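Local coordinates for protein insulinase family protease (Yersinia pestis, PDB 3GO9) that is predicted to belong to the insulinase (M16) family of zinc metalloproteases, though its own peptidase activity is uncertain, and binds several zinc ions in the crystal, at residues R45-I50 with L120-R124; T138-V144 with L199-Y203; P256-E262 with L441-K447; Q266-M272 with C330-T336. All blocks are in the same frame, centred on the assembly; numbering follows the deposited sequence.

Contact 1 of 4, residues R45-I50 with L120-R124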
loop_
_atom_site.group_PDB
_atom_site.type_symbol
_atom_site.label_atom_id
_atom_site.label_comp_id
_atom_site.label_asym_id
_atom_site.label_seq_id
_atom_site.Cartn_x
_atom_site.Cartn_y
_atom_site.Cartn_z
ATOM N N ARG A 45 -5.498 22.019 -7.674
ATOM C CA ARG A 45 -5.878 21.995 -6.255
ATOM C C ARG A 45 -5.245 23.207 -5.554
ATOM O O ARG A 45 -4.390 23.053 -4.688
ATOM C CB ARG A 45 -5.397 20.672 -5.614
ATOM C CG ARG A 45 -5.904 19.349 -6.230
ATOM C CD ARG A 45 -7.373 19.208 -6.105
ATOM N NE ARG A 45 -7.783 19.041 -4.701
ATOM C CZ ARG A 45 -9.043 18.829 -4.327
ATOM N NH1 ARG A 45 -10.032 18.809 -5.231
ATOM N NH2 ARG A 45 -9.321 18.676 -3.039
ATOM N N PRO A 46 -5.656 24.436 -5.935
ATOM C CA PRO A 46 -4.859 25.569 -5.597
ATOM C C PRO A 46 -4.862 25.894 -4.114
ATOM O O PRO A 46 -3.893 26.480 -3.652
ATOM C CB PRO A 46 -5.499 26.707 -6.417
ATOM C CG PRO A 46 -6.886 26.271 -6.592
ATOM C CD PRO A 46 -6.757 24.810 -6.842
ATOM N N SER A 47 -5.914 25.465 -3.392
ATOM C CA SER A 47 -6.114 25.756 -1.983
ATOM C C SER A 47 -5.927 24.546 -1.046
ATOM O O SER A 47 -6.077 24.677 0.180
ATOM C CB SER A 47 -7.506 26.372 -1.780
ATOM O OG SER A 47 -8.537 25.436 -2.012
ATOM N N ASP A 48 -5.575 23.380 -1.615
ATOM C CA ASP A 48 -5.487 22.170 -0.838
ATOM C C ASP A 48 -4.151 22.149 -0.033
ATOM O O ASP A 48 -3.198 22.878 -0.308
ATOM C CB ASP A 48 -5.555 21.006 -1.809
ATOM C CG ASP A 48 -6.130 19.766 -1.220
ATOM O OD1 ASP A 48 -6.294 19.656 0.042
ATOM O OD2 ASP A 48 -6.391 18.864 -2.048
ATOM N N ARG A 49 -4.098 21.285 0.958
ATOM C CA ARG A 49 -2.924 21.171 1.823
ATOM C C ARG A 49 -1.722 20.610 1.047
ATOM O O ARG A 49 -1.874 19.869 0.034
ATOM C CB ARG A 49 -3.262 20.276 3.031
ATOM C CG ARG A 49 -4.307 20.914 3.997
ATOM C CD ARG A 49 -4.434 20.118 5.237
ATOM N NE ARG A 49 -3.354 20.275 6.220
ATOM C CZ ARG A 49 -3.265 21.249 7.134
ATOM N NH1 ARG A 49 -4.206 22.192 7.191
ATOM N NH2 ARG A 49 -2.294 21.282 8.007
ATOM N N ILE A 50 -0.541 21.007 1.499
ATOM C CA ILE A 50 0.719 20.604 0.843
ATOM C C ILE A 50 1.148 19.386 1.576
ATOM O O ILE A 50 1.383 19.442 2.803
ATOM C CB ILE A 50 1.764 21.681 0.943
ATOM C CG1 ILE A 50 1.267 23.014 0.403
ATOM C CG2 ILE A 50 3.113 21.276 0.293
ATOM C CD1 ILE A 50 0.620 22.925 -0.917
ATOM N N LEU A 120 0.673 20.374 5.345
ATOM C CA LEU A 120 0.738 21.768 5.722
ATOM C C LEU A 120 -0.424 22.512 5.116
ATOM O O LEU A 120 -0.898 22.220 4.015
ATOM C CB LEU A 120 2.021 22.422 5.203
ATOM C CG LEU A 120 3.305 21.714 5.534
ATOM C CD1 LEU A 120 4.489 22.468 4.939
ATOM C CD2 LEU A 120 3.429 21.567 7.050
ATOM N N PRO A 121 -0.867 23.576 5.783
ATOM C CA PRO A 121 -1.856 24.355 5.098
ATOM C C PRO A 121 -1.322 25.014 3.855
ATOM O O PRO A 121 -0.147 25.295 3.737
ATOM C CB PRO A 121 -2.246 25.438 6.124
ATOM C CG PRO A 121 -1.407 25.184 7.305
ATOM C CD PRO A 121 -0.319 24.246 6.953
ATOM N N ASN A 122 -2.235 25.326 2.959
ATOM C CA ASN A 122 -1.867 26.017 1.758
ATOM C C ASN A 122 -1.418 27.446 2.061
ATOM O O ASN A 122 -1.783 28.011 3.092
ATOM C CB ASN A 122 -3.038 26.024 0.768
ATOM C CG ASN A 122 -2.572 25.880 -0.674
ATOM O OD1 ASN A 122 -1.464 26.307 -1.065
ATOM N ND2 ASN A 122 -3.379 25.218 -1.454
ATOM N N ASN A 123 -0.547 27.967 1.218
ATOM C CA ASN A 123 -0.150 29.378 1.321
ATOM C C ASN A 123 0.485 29.741 2.656
ATOM O O ASN A 123 0.227 30.811 3.216
ATOM C CB ASN A 123 -1.332 30.310 1.021
ATOM C CG ASN A 123 -0.875 31.745 0.820
ATOM O OD1 ASN A 123 0.238 31.975 0.328
ATOM N ND2 ASN A 123 -1.681 32.706 1.256
ATOM N N ARG A 124 1.334 28.826 3.150
ATOM C CA ARG A 124 2.106 29.032 4.374
ATOM C C ARG A 124 3.561 28.711 4.077
ATOM O O ARG A 124 4.056 27.627 4.446
ATOM C CB ARG A 124 1.572 28.135 5.517
ATOM C CG ARG A 124 0.171 28.520 6.028
ATOM C CD ARG A 124 0.167 29.899 6.695
ATOM N NE ARG A 124 1.141 30.018 7.779
ATOM C CZ ARG A 124 0.959 29.620 9.050
ATOM N NH1 ARG A 124 -0.176 29.030 9.394
ATOM N NH2 ARG A 124 1.928 29.728 9.963
#
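Asn122 loses more surface to this contact than any other residue, its carboxamide set against the backbone of Pro46 to Asp48, on the flank of the type I beta turn from Arg45 to Asp48. Asn122 ND2 lies 2.6 Å from Pro46 O, which takes a hydrogen bond from Asn219. Asn122 OD1 accepts a weak hydrogen bond from Asn123 N (3.0 Å) and passes 4.0 Å from Ile50 CD1. Next along, Leu120 and Ile50 form an antiparallel hydrogen-bonded pair: Ile50 N donates to Leu120 O and Leu120 N to Ile50 O, both at 2.8 Å. This is where strands 50-56 and 114-120, neighbours in the mixed sheet of the N-terminal M16 alpha/beta domain, meet at their loop ends. The two side chains share one face of the sheet, with Ile50 CB 4.3 Å from Leu120 CB, and Leu120 also packs on Leu128 and Ala131 of helix 125-140. Arg49 lays a guanidinium face over Leu120 C and Pro121 N, with Arg49 NH2 3.7 Å from Pro121 CD, while NH2 is hydrogen-bonded to Ser119 O. Within the turn, Arg45 NE makes a salt bridge with Asp48 OD2 (3.0 Å), and the Asp48 side chain lies about 4 Å from a bound zinc ion.

Contact 2 of 4, residues T138-V144 with L199-Y203; sequences TAGNLAV and LKQFY
Thr138, Ala139 and Gly140 are the last turn of helix 125-140. Tyr203 of the helical 199-203 has chi1 at 168° (t), which carries Tyr203 OH to this helix end, where it donates to Thr138 O at 2.7 Å. Leu142, its CA 8.3 Å from that of Tyr203, takes a polyproline-II-like conformation (-57/138), and Leu142 N donates to Tyr203 OH at 3.1 Å, so one hydroxyl bridges a helical carbonyl and the amide four residues on. The side chain of Leu142 (t, p) covers a face of the ring, with Leu142 CB 3.3 Å from Tyr203 CZ and CD2 4.1 Å from the ring centroid, a CH-pi contact. Ala143 centres an inverse gamma turn (-83/89). Val144 (t) then faces the other helix, its CA 6.3 Å from that of Lys200; Val144 CG1 meets Leu199 CD2 at 3.8 Å and Lys200 CG at 3.4 Å. A water lies 2.9 Å from Lys200 NZ and donates weakly to Val144 O (3.4 Å). Leu142 and Leu199 also pack on Leu74 of helix 70-80, which carries the zinc ligand His72: the C-terminal end of helix 125-140 and the loop after it pack on helix 196-206, within the M16 alpha/beta fold.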
loop_
_atom_site.group_PDB
_atom_site.type_symbol
_atom_site.label_atom_id
_atom_site.label_comp_id
_atom_site.label_asym_id
_atom_site.label_seq_id
_atom_site.Cartn_x
_atom_site.Cartn_y
_atom_site.Cartn_z
ATOM N N THR A 138 15.862 15.726 11.042
ATOM C CA THR A 138 15.666 14.326 11.291
ATOM C C THR A 138 16.628 13.465 10.434
ATOM O O THR A 138 17.223 12.484 10.926
ATOM C CB THR A 138 14.221 13.975 10.957
ATOM O OG1 THR A 138 13.332 14.698 11.830
ATOM C CG2 THR A 138 13.951 12.517 11.129
ATOM N N ALA A 139 16.784 13.874 9.182
ATOM C CA ALA A 139 17.556 13.099 8.178
ATOM C C ALA A 139 19.015 13.069 8.518
ATOM O O ALA A 139 19.689 12.031 8.289
ATOM C CB ALA A 139 17.392 13.675 6.800
ATOM N N GLY A 140 19.537 14.166 9.036
ATOM C CA GLY A 140 20.986 14.290 9.268
ATOM C C GLY A 140 21.494 14.755 10.598
ATOM O O GLY A 140 22.715 14.711 10.802
ATOM N N ASN A 141 20.621 15.224 11.493
ATOM C CA ASN A 141 21.082 15.754 12.789
ATOM C C ASN A 141 20.116 15.385 13.915
ATOM O O ASN A 141 19.851 16.159 14.819
ATOM C CB ASN A 141 21.252 17.269 12.712
ATOM C CG ASN A 141 22.087 17.846 13.862
ATOM O OD1 ASN A 141 22.924 17.186 14.436
ATOM N ND2 ASN A 141 21.795 19.095 14.230
ATOM N N LEU A 142 19.646 14.166 13.868
ATOM C CA LEU A 142 18.645 13.667 14.847
ATOM C C LEU A 142 19.181 13.812 16.275
ATOM O O LEU A 142 20.358 13.555 16.524
ATOM C CB LEU A 142 18.296 12.209 14.541
ATOM C CG LEU A 142 17.199 11.597 15.407
ATOM C CD1 LEU A 142 15.880 12.271 15.100
ATOM C CD2 LEU A 142 17.090 10.050 15.183
ATOM N N ALA A 143 18.320 14.258 17.196
ATOM C CA ALA A 143 18.708 14.540 18.563
ATOM C C ALA A 143 18.690 13.244 19.365
ATOM O O ALA A 143 17.682 12.861 19.914
ATOM C CB ALA A 143 17.766 15.634 19.198
ATOM N N VAL A 144 19.809 12.537 19.370
ATOM C CA VAL A 144 19.898 11.238 20.007
ATOM C C VAL A 144 20.813 11.427 21.222
ATOM O O VAL A 144 22.013 11.598 21.095
ATOM C CB VAL A 144 20.493 10.172 19.047
ATOM C CG1 VAL A 144 20.477 8.781 19.734
ATOM C CG2 VAL A 144 19.723 10.142 17.711
ATOM N N LEU A 199 22.722 3.256 19.518
ATOM C CA LEU A 199 21.589 3.841 18.784
ATOM C C LEU A 199 22.064 4.903 17.785
ATOM O O LEU A 199 21.558 4.969 16.665
ATOM C CB LEU A 199 20.572 4.359 19.782
ATOM C CG LEU A 199 19.315 5.018 19.220
ATOM C CD1 LEU A 199 18.469 4.103 18.329
ATOM C CD2 LEU A 199 18.462 5.585 20.314
ATOM N N LYS A 200 22.989 5.769 18.204
ATOM C CA LYS A 200 23.474 6.832 17.322
ATOM C C LYS A 200 24.232 6.192 16.146
ATOM O O LYS A 200 24.131 6.632 15.034
ATOM C CB LYS A 200 24.444 7.744 18.074
ATOM C CG LYS A 200 23.865 8.555 19.182
ATOM C CD LYS A 200 25.017 9.442 19.811
ATOM C CE LYS A 200 24.778 9.783 21.281
ATOM N NZ LYS A 200 25.396 11.057 21.691
ATOM N N GLN A 201 24.989 5.150 16.421
ATOM C CA GLN A 201 25.747 4.473 15.384
ATOM C C GLN A 201 24.809 3.844 14.360
ATOM O O GLN A 201 25.027 3.949 13.137
ATOM C CB GLN A 201 26.643 3.414 16.013
ATOM C CG GLN A 201 27.765 4.064 16.779
ATOM C CD GLN A 201 28.740 3.050 17.363
ATOM O OE1 GLN A 201 28.344 2.072 18.021
ATOM N NE2 GLN A 201 30.030 3.287 17.125
ATOM N N PHE A 202 23.715 3.265 14.845
ATOM C CA PHE A 202 22.688 2.686 13.962
ATOM C C PHE A 202 22.099 3.754 13.072
ATOM O O PHE A 202 21.954 3.582 11.878
ATOM C CB PHE A 202 21.596 2.001 14.795
ATOM C CG PHE A 202 20.456 1.460 14.008
ATOM C CD1 PHE A 202 20.448 0.152 13.515
ATOM C CD2 PHE A 202 19.326 2.195 13.830
ATOM C CE1 PHE A 202 19.373 -0.331 12.811
ATOM C CE2 PHE A 202 18.266 1.720 13.110
ATOM C CZ PHE A 202 18.268 0.446 12.617
ATOM N N TYR A 203 21.733 4.877 13.675
ATOM C CA TYR A 203 21.191 5.999 12.928
ATOM C C TYR A 203 22.124 6.467 11.836
ATOM O O TYR A 203 21.706 6.666 10.679
ATOM C CB TYR A 203 20.950 7.135 13.879
ATOM C CG TYR A 203 20.651 8.461 13.241
ATOM C CD1 TYR A 203 19.488 8.659 12.569
ATOM C CD2 TYR A 203 21.519 9.516 13.387
ATOM C CE1 TYR A 203 19.187 9.859 11.944
ATOM C CE2 TYR A 203 21.241 10.747 12.816
ATOM C CZ TYR A 203 20.059 10.925 12.098
ATOM O OH TYR A 203 19.803 12.172 11.543
HETATM O O HOH W 1 24.773 13.071 19.772
#

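Contact 3 of 4, residues P256-E262 with L441-K447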
loop_
_atom_site.group_PDB
_atom_site.type_symbol
_atom_site.label_atom_id
_atom_site.label_comp_id
_atom_site.label_asym_id
_atom_site.label_seq_id
_atom_site.Cartn_x
_atom_site.Cartn_y
_atom_site.Cartn_z
ATOM N N PRO A 256 -6.449 -25.227 4.190
ATOM C CA PRO A 256 -7.394 -24.347 4.896
ATOM C C PRO A 256 -6.929 -24.147 6.326
ATOM O O PRO A 256 -6.251 -25.021 6.897
ATOM C CB PRO A 256 -8.709 -25.115 4.872
ATOM C CG PRO A 256 -8.257 -26.583 4.842
ATOM C CD PRO A 256 -7.052 -26.557 3.930
ATOM N N VAL A 257 -7.276 -23.002 6.888
ATOM C CA VAL A 257 -6.861 -22.700 8.246
ATOM C C VAL A 257 -7.922 -21.915 8.982
ATOM O O VAL A 257 -8.620 -21.117 8.391
ATOM C CB VAL A 257 -5.564 -21.938 8.227
ATOM C CG1 VAL A 257 -5.742 -20.591 7.546
ATOM C CG2 VAL A 257 -5.009 -21.810 9.637
ATOM N N SER A 258 -8.024 -22.169 10.285
ATOM C CA SER A 258 -8.860 -21.354 11.161
ATOM C C SER A 258 -7.924 -20.541 12.059
ATOM O O SER A 258 -6.938 -21.062 12.573
ATOM C CB SER A 258 -9.830 -22.225 11.995
ATOM O OG SER A 258 -10.580 -21.416 12.939
ATOM N N LEU A 259 -8.235 -19.271 12.206
ATOM C CA LEU A 259 -7.441 -18.361 13.033
ATOM C C LEU A 259 -8.393 -17.701 13.968
ATOM O O LEU A 259 -9.331 -17.017 13.508
ATOM C CB LEU A 259 -6.765 -17.323 12.165
ATOM C CG LEU A 259 -5.862 -17.938 11.099
ATOM C CD1 LEU A 259 -5.374 -16.863 10.156
ATOM C CD2 LEU A 259 -4.661 -18.677 11.612
HETATM N N MSE A 260 -8.171 -17.908 15.280
HETATM C CA MSE A 260 -8.957 -17.206 16.303
HETATM C C MSE A 260 -8.516 -15.775 16.364
HETATM O O MSE A 260 -7.318 -15.496 16.377
HETATM C CB MSE A 260 -8.780 -17.763 17.714
HETATM C CG MSE A 260 -9.451 -16.860 18.779
HETATM SE SE MSE A 260 -8.356 -15.577 19.790
HETATM C CE MSE A 260 -7.827 -14.036 18.774
ATOM N N ASN A 261 -9.484 -14.882 16.438
ATOM C CA ASN A 261 -9.257 -13.472 16.446
ATOM C C ASN A 261 -10.062 -12.826 17.580
ATOM O O ASN A 261 -11.258 -13.073 17.722
ATOM C CB ASN A 261 -9.679 -12.942 15.110
ATOM C CG ASN A 261 -9.493 -11.469 14.999
ATOM O OD1 ASN A 261 -9.224 -10.773 15.994
ATOM N ND2 ASN A 261 -9.668 -10.957 13.789
ATOM N N GLU A 262 -9.415 -11.971 18.380
ATOM C CA GLU A 262 -10.096 -11.439 19.560
ATOM C C GLU A 262 -10.924 -10.152 19.347
ATOM O O GLU A 262 -11.672 -9.815 20.237
ATOM C CB GLU A 262 -9.170 -11.391 20.794
ATOM C CG GLU A 262 -7.977 -10.475 20.754
ATOM C CD GLU A 262 -7.005 -10.786 21.894
ATOM O OE1 GLU A 262 -7.459 -10.910 23.058
ATOM O OE2 GLU A 262 -5.791 -10.928 21.624
ATOM N N LEU A 441 -8.807 -21.380 1.719
ATOM C CA LEU A 441 -9.827 -21.001 2.700
ATOM C C LEU A 441 -9.206 -20.548 3.992
ATOM O O LEU A 441 -8.554 -21.333 4.697
ATOM C CB LEU A 441 -10.807 -22.124 2.992
ATOM C CG LEU A 441 -11.519 -22.764 1.824
ATOM C CD1 LEU A 441 -12.481 -23.886 2.331
ATOM C CD2 LEU A 441 -12.250 -21.715 1.025
ATOM N N VAL A 442 -9.476 -19.301 4.360
ATOM C CA VAL A 442 -8.951 -18.755 5.602
ATOM C C VAL A 442 -10.139 -18.297 6.450
ATOM O O VAL A 442 -10.789 -17.326 6.110
ATOM C CB VAL A 442 -7.994 -17.610 5.331
ATOM C CG1 VAL A 442 -7.555 -17.022 6.712
ATOM C CG2 VAL A 442 -6.794 -18.060 4.469
ATOM N N LEU A 443 -10.375 -18.976 7.550
ATOM C CA LEU A 443 -11.543 -18.693 8.410
ATOM C C LEU A 443 -11.052 -17.981 9.641
ATOM O O LEU A 443 -10.307 -18.584 10.423
ATOM C CB LEU A 443 -12.218 -19.969 8.849
ATOM C CG LEU A 443 -13.473 -19.737 9.714
ATOM C CD1 LEU A 443 -14.570 -18.976 8.988
ATOM C CD2 LEU A 443 -13.975 -21.034 10.209
HETATM N N MSE A 444 -11.541 -16.766 9.850
HETATM C CA MSE A 444 -11.250 -16.067 11.107
HETATM C C MSE A 444 -12.461 -16.305 12.009
HETATM O O MSE A 444 -13.585 -16.139 11.561
HETATM C CB MSE A 444 -11.082 -14.590 10.886
HETATM C CG MSE A 444 -10.448 -14.230 9.597
HETATM SE SE MSE A 444 -8.536 -14.603 9.609
HETATM C CE MSE A 444 -8.249 -12.936 10.549
ATOM N N GLN A 445 -12.226 -16.745 13.236
ATOM C CA GLN A 445 -13.295 -16.860 14.235
ATOM C C GLN A 445 -13.098 -15.901 15.413
ATOM O O GLN A 445 -11.957 -15.553 15.749
ATOM C CB GLN A 445 -13.348 -18.255 14.747
ATOM C CG GLN A 445 -13.844 -19.204 13.681
ATOM C CD GLN A 445 -13.995 -20.590 14.174
ATOM O OE1 GLN A 445 -13.120 -21.429 13.935
ATOM N NE2 GLN A 445 -15.098 -20.868 14.855
ATOM N N PRO A 446 -14.211 -15.440 16.016
ATOM C CA PRO A 446 -14.054 -14.623 17.264
ATOM C C PRO A 446 -13.478 -15.427 18.402
ATOM O O PRO A 446 -13.776 -16.621 18.523
ATOM C CB PRO A 446 -15.500 -14.232 17.594
ATOM C CG PRO A 446 -16.248 -14.314 16.275
ATOM C CD PRO A 446 -15.625 -15.516 15.591
ATOM N N LYS A 447 -12.694 -14.784 19.280
ATOM C CA LYS A 447 -12.243 -15.474 20.501
ATOM C C LYS A 447 -13.438 -16.050 21.261
ATOM O O LYS A 447 -14.470 -15.399 21.362
ATOM C CB LYS A 447 -11.432 -14.552 21.439
ATOM C CG LYS A 447 -10.920 -15.323 22.684
ATOM C CD LYS A 447 -10.228 -14.424 23.700
ATOM C CE LYS A 447 -10.498 -14.921 25.139
ATOM N NZ LYS A 447 -9.410 -14.567 26.087
#
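Gln445 is the polar centre: Ser258 OG donates to Gln445 OE1 at 2.7 Å, and Asn261 N to Gln445 O at 2.7 Å. Gln445 OE1 also takes Val452 N, while NE2 is held by Glu449 and Pro450. The remaining backbone bonds alternate along the strands, from Val257 N to Leu441 O (3.0 Å), Leu443 N to Val257 O (2.9 Å), Leu259 N to Leu443 O (2.8 Å) and Gln445 N to Leu259 O (2.9 Å), and end with Lys447 N to Asn261 O (2.7 Å). Val257, Leu259, Val442 and Met444 line one face; Leu259 CD1 lies 3.9 Å from Met444 SE (selenomethionine) and 4.1 Å from Val442 CG1, and in helix 170-175 Trp171 packs on Leu259, Val442 and Met444, and Tyr174 on Val257. Ser258, Met260, Leu443 and Gln445 occupy the other face, where Val454 of helix 454-465 meets Ser258. The strands cross at -31°, with 257-261 as one of the two edge strands of the five-stranded mixed sheet of the second M16 alpha/beta domain.

Contact 4 of 4, residues Q266-M272 with C330-T336. With ZN (zinc ion), chain E.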
loop_
_atom_site.group_PDB
_atom_site.type_symbol
_atom_site.label_atom_id
_atom_site.label_comp_id
_atom_site.label_asym_id
_atom_site.label_seq_id
_atom_site.Cartn_x
_atom_site.Cartn_y
_atom_site.Cartn_z
ATOM N N GLN A 266 -18.035 -11.522 14.310
ATOM C CA GLN A 266 -18.572 -12.746 13.721
ATOM C C GLN A 266 -17.496 -13.333 12.821
ATOM O O GLN A 266 -16.411 -12.766 12.724
ATOM C CB GLN A 266 -19.869 -12.484 12.948
ATOM C CG GLN A 266 -19.785 -11.560 11.775
ATOM C CD GLN A 266 -19.714 -10.058 12.135
ATOM O OE1 GLN A 266 -20.730 -9.442 12.536
ATOM N NE2 GLN A 266 -18.525 -9.458 11.954
ATOM N N ASP A 267 -17.771 -14.469 12.190
ATOM C CA ASP A 267 -16.737 -15.098 11.326
ATOM C C ASP A 267 -16.479 -14.257 10.089
ATOM O O ASP A 267 -17.370 -13.591 9.591
ATOM C CB ASP A 267 -17.144 -16.510 10.864
ATOM C CG ASP A 267 -17.154 -17.539 11.978
ATOM O OD1 ASP A 267 -16.833 -17.189 13.121
ATOM O OD2 ASP A 267 -17.510 -18.711 11.720
ATOM N N THR A 268 -15.263 -14.351 9.551
ATOM C CA THR A 268 -15.049 -13.992 8.155
ATOM C C THR A 268 -14.377 -15.174 7.505
ATOM O O THR A 268 -13.293 -15.541 7.917
ATOM C CB THR A 268 -14.151 -12.759 7.985
ATOM O OG1 THR A 268 -14.828 -11.624 8.571
ATOM C CG2 THR A 268 -13.884 -12.495 6.531
ATOM N N LEU A 269 -15.025 -15.805 6.539
ATOM C CA LEU A 269 -14.341 -16.741 5.679
ATOM C C LEU A 269 -13.793 -16.016 4.469
ATOM O O LEU A 269 -14.553 -15.386 3.716
ATOM C CB LEU A 269 -15.337 -17.846 5.208
ATOM C CG LEU A 269 -14.732 -18.827 4.196
ATOM C CD1 LEU A 269 -13.591 -19.588 4.896
ATOM C CD2 LEU A 269 -15.761 -19.807 3.674
ATOM N N SER A 270 -12.471 -16.113 4.265
ATOM C CA SER A 270 -11.829 -15.481 3.123
ATOM C C SER A 270 -11.445 -16.580 2.126
ATOM O O SER A 270 -10.905 -17.618 2.512
ATOM C CB SER A 270 -10.636 -14.633 3.536
ATOM O OG SER A 270 -11.081 -13.540 4.399
ATOM N N LEU A 271 -11.808 -16.358 0.876
ATOM C CA LEU A 271 -11.403 -17.200 -0.245
ATOM C C LEU A 271 -10.276 -16.412 -0.878
ATOM O O LEU A 271 -10.497 -15.326 -1.474
ATOM C CB LEU A 271 -12.581 -17.411 -1.237
ATOM C CG LEU A 271 -13.913 -17.878 -0.659
ATOM C CD1 LEU A 271 -14.900 -18.111 -1.846
ATOM C CD2 LEU A 271 -13.846 -19.104 0.210
HETATM N N MSE A 272 -9.043 -16.930 -0.765
HETATM C CA MSE A 272 -7.831 -16.158 -1.096
HETATM C C MSE A 272 -7.051 -16.755 -2.217
HETATM O O MSE A 272 -6.948 -17.967 -2.316
HETATM C CB MSE A 272 -6.767 -16.139 0.022
HETATM C CG MSE A 272 -7.168 -16.321 1.425
HETATM SE SE MSE A 272 -6.266 -14.886 2.288
HETATM C CE MSE A 272 -7.535 -13.702 1.468
ATOM N N CYS A 330 -5.512 -11.621 -3.777
ATOM C CA CYS A 330 -6.854 -11.204 -4.127
ATOM C C CYS A 330 -7.770 -12.093 -3.171
ATOM O O CYS A 330 -7.562 -13.297 -2.980
ATOM C CB CYS A 330 -7.061 -11.120 -5.725
ATOM S SG CYS A 330 -6.253 -9.555 -6.919
ATOM N N ALA A 331 -8.727 -11.446 -2.527
ATOM C CA ALA A 331 -9.590 -12.108 -1.556
ATOM C C ALA A 331 -11.064 -11.738 -1.712
ATOM O O ALA A 331 -11.390 -10.566 -1.938
ATOM C CB ALA A 331 -9.150 -11.753 -0.120
ATOM N N ILE A 332 -11.928 -12.728 -1.529
ATOM C CA ILE A 332 -13.375 -12.544 -1.322
ATOM C C ILE A 332 -13.633 -12.845 0.115
ATOM O O ILE A 332 -13.365 -13.938 0.594
ATOM C CB ILE A 332 -14.227 -13.486 -2.199
ATOM C CG1 ILE A 332 -13.778 -13.325 -3.633
ATOM C CG2 ILE A 332 -15.717 -13.260 -1.884
ATOM C CD1 ILE A 332 -14.284 -14.388 -4.594
ATOM N N HIS A 333 -14.211 -11.867 0.819
ATOM C CA HIS A 333 -14.487 -12.033 2.217
ATOM C C HIS A 333 -15.975 -12.214 2.461
ATOM O O HIS A 333 -16.809 -11.418 1.996
ATOM C CB HIS A 333 -14.080 -10.794 2.989
ATOM C CG HIS A 333 -12.651 -10.419 2.836
ATOM N ND1 HIS A 333 -11.627 -11.226 3.269
ATOM C CD2 HIS A 333 -12.079 -9.266 2.414
ATOM C CE1 HIS A 333 -10.477 -10.608 3.077
ATOM N NE2 HIS A 333 -10.721 -9.425 2.548
ATOM N N LEU A 334 -16.311 -13.266 3.192
ATOM C CA LEU A 334 -17.666 -13.552 3.583
ATOM C C LEU A 334 -17.786 -13.329 5.057
ATOM O O LEU A 334 -17.348 -14.131 5.853
ATOM C CB LEU A 334 -18.034 -15.013 3.286
ATOM C CG LEU A 334 -18.180 -15.498 1.860
ATOM C CD1 LEU A 334 -16.882 -15.382 1.063
ATOM C CD2 LEU A 334 -18.716 -16.953 1.869
ATOM N N ASN A 335 -18.451 -12.233 5.435
ATOM C CA ASN A 335 -18.630 -11.937 6.852
ATOM C C ASN A 335 -19.982 -12.508 7.259
ATOM O O ASN A 335 -21.014 -12.149 6.669
ATOM C CB ASN A 335 -18.550 -10.421 7.123
ATOM C CG ASN A 335 -18.728 -10.077 8.605
ATOM O OD1 ASN A 335 -17.789 -10.198 9.413
ATOM N ND2 ASN A 335 -19.951 -9.703 8.976
ATOM N N THR A 336 -19.968 -13.446 8.194
ATOM C CA THR A 336 -21.133 -14.234 8.516
ATOM C C THR A 336 -21.076 -14.769 9.931
ATOM O O THR A 336 -20.006 -15.166 10.402
ATOM C CB THR A 336 -21.270 -15.438 7.558
ATOM O OG1 THR A 336 -22.357 -16.275 7.991
ATOM C CG2 THR A 336 -19.945 -16.251 7.484
HETATM ZN ZN ZN E . -9.054 -8.126 2.212
HETATM O O HOH W 2 -7.274 -9.131 2.589
HETATM O O HOH W 3 -9.228 -6.691 3.732
#
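A zinc site sits on one face of this antiparallel strand pair, strands 267-276 and 327-336 of the second M16 alpha/beta domain. His333 NE2 binds the ion at 2.1 Å beside two waters, also at 2.1 Å, and Asp320 of the adjoining strand 316-324 joins them. Leu269 with Leu334 and Leu271 with Ile332 are hydrogen-bonded pairs: Leu334 N to Leu269 O is 2.8 Å, Leu269 N to Leu334 O 2.9 Å, Leu271 N to Ile332 O 2.9 Å and Ile332 N to Leu271 O 3.0 Å. Those leucines and Ile332 share the face opposite the zinc; Leu271 CG is 4.2 Å from Leu334 CD1, and Met345, Val348 and Leu352 of helix 341-358 cover the three leucines, while Ile332 touches Phe319. Cys330, at the far end, forms a disulfide with Cys321 of strand 316-324. On the metal face Ser270 OG approaches the edge of the His333 ring and accepts from His333 ND1 at 2.6 Å. The ND1 proton is thereby fixed, and NE2 presents its lone pair to the zinc.

How the contacts relate
Contacts 3 and 4 belong to one sheet, their centres about 10 Å apart: strand 440-446 lies between 257-261 and 267-276, so Val442 O meets Ser270 N at 2.8 Å and Met444 N meets Thr268 O at 2.9 Å, both probable hydrogen bonds. Contacts 1 and 2 lie in the N-terminal half, centres about 30 Å apart, yet helix 125-140 links them: it begins just after contact 1 and ends in contact 2. Across the chain's centre, contact 1 lies about 40 Å from contact 4, centre to centre. Their zinc sites differ: contact 1 lies by Asp99 and Asp387 of one, contact 4 holds part of the Asp320-His333 site. The Leu199 side chain of contact 2 is about 14 Å from a zinc ion.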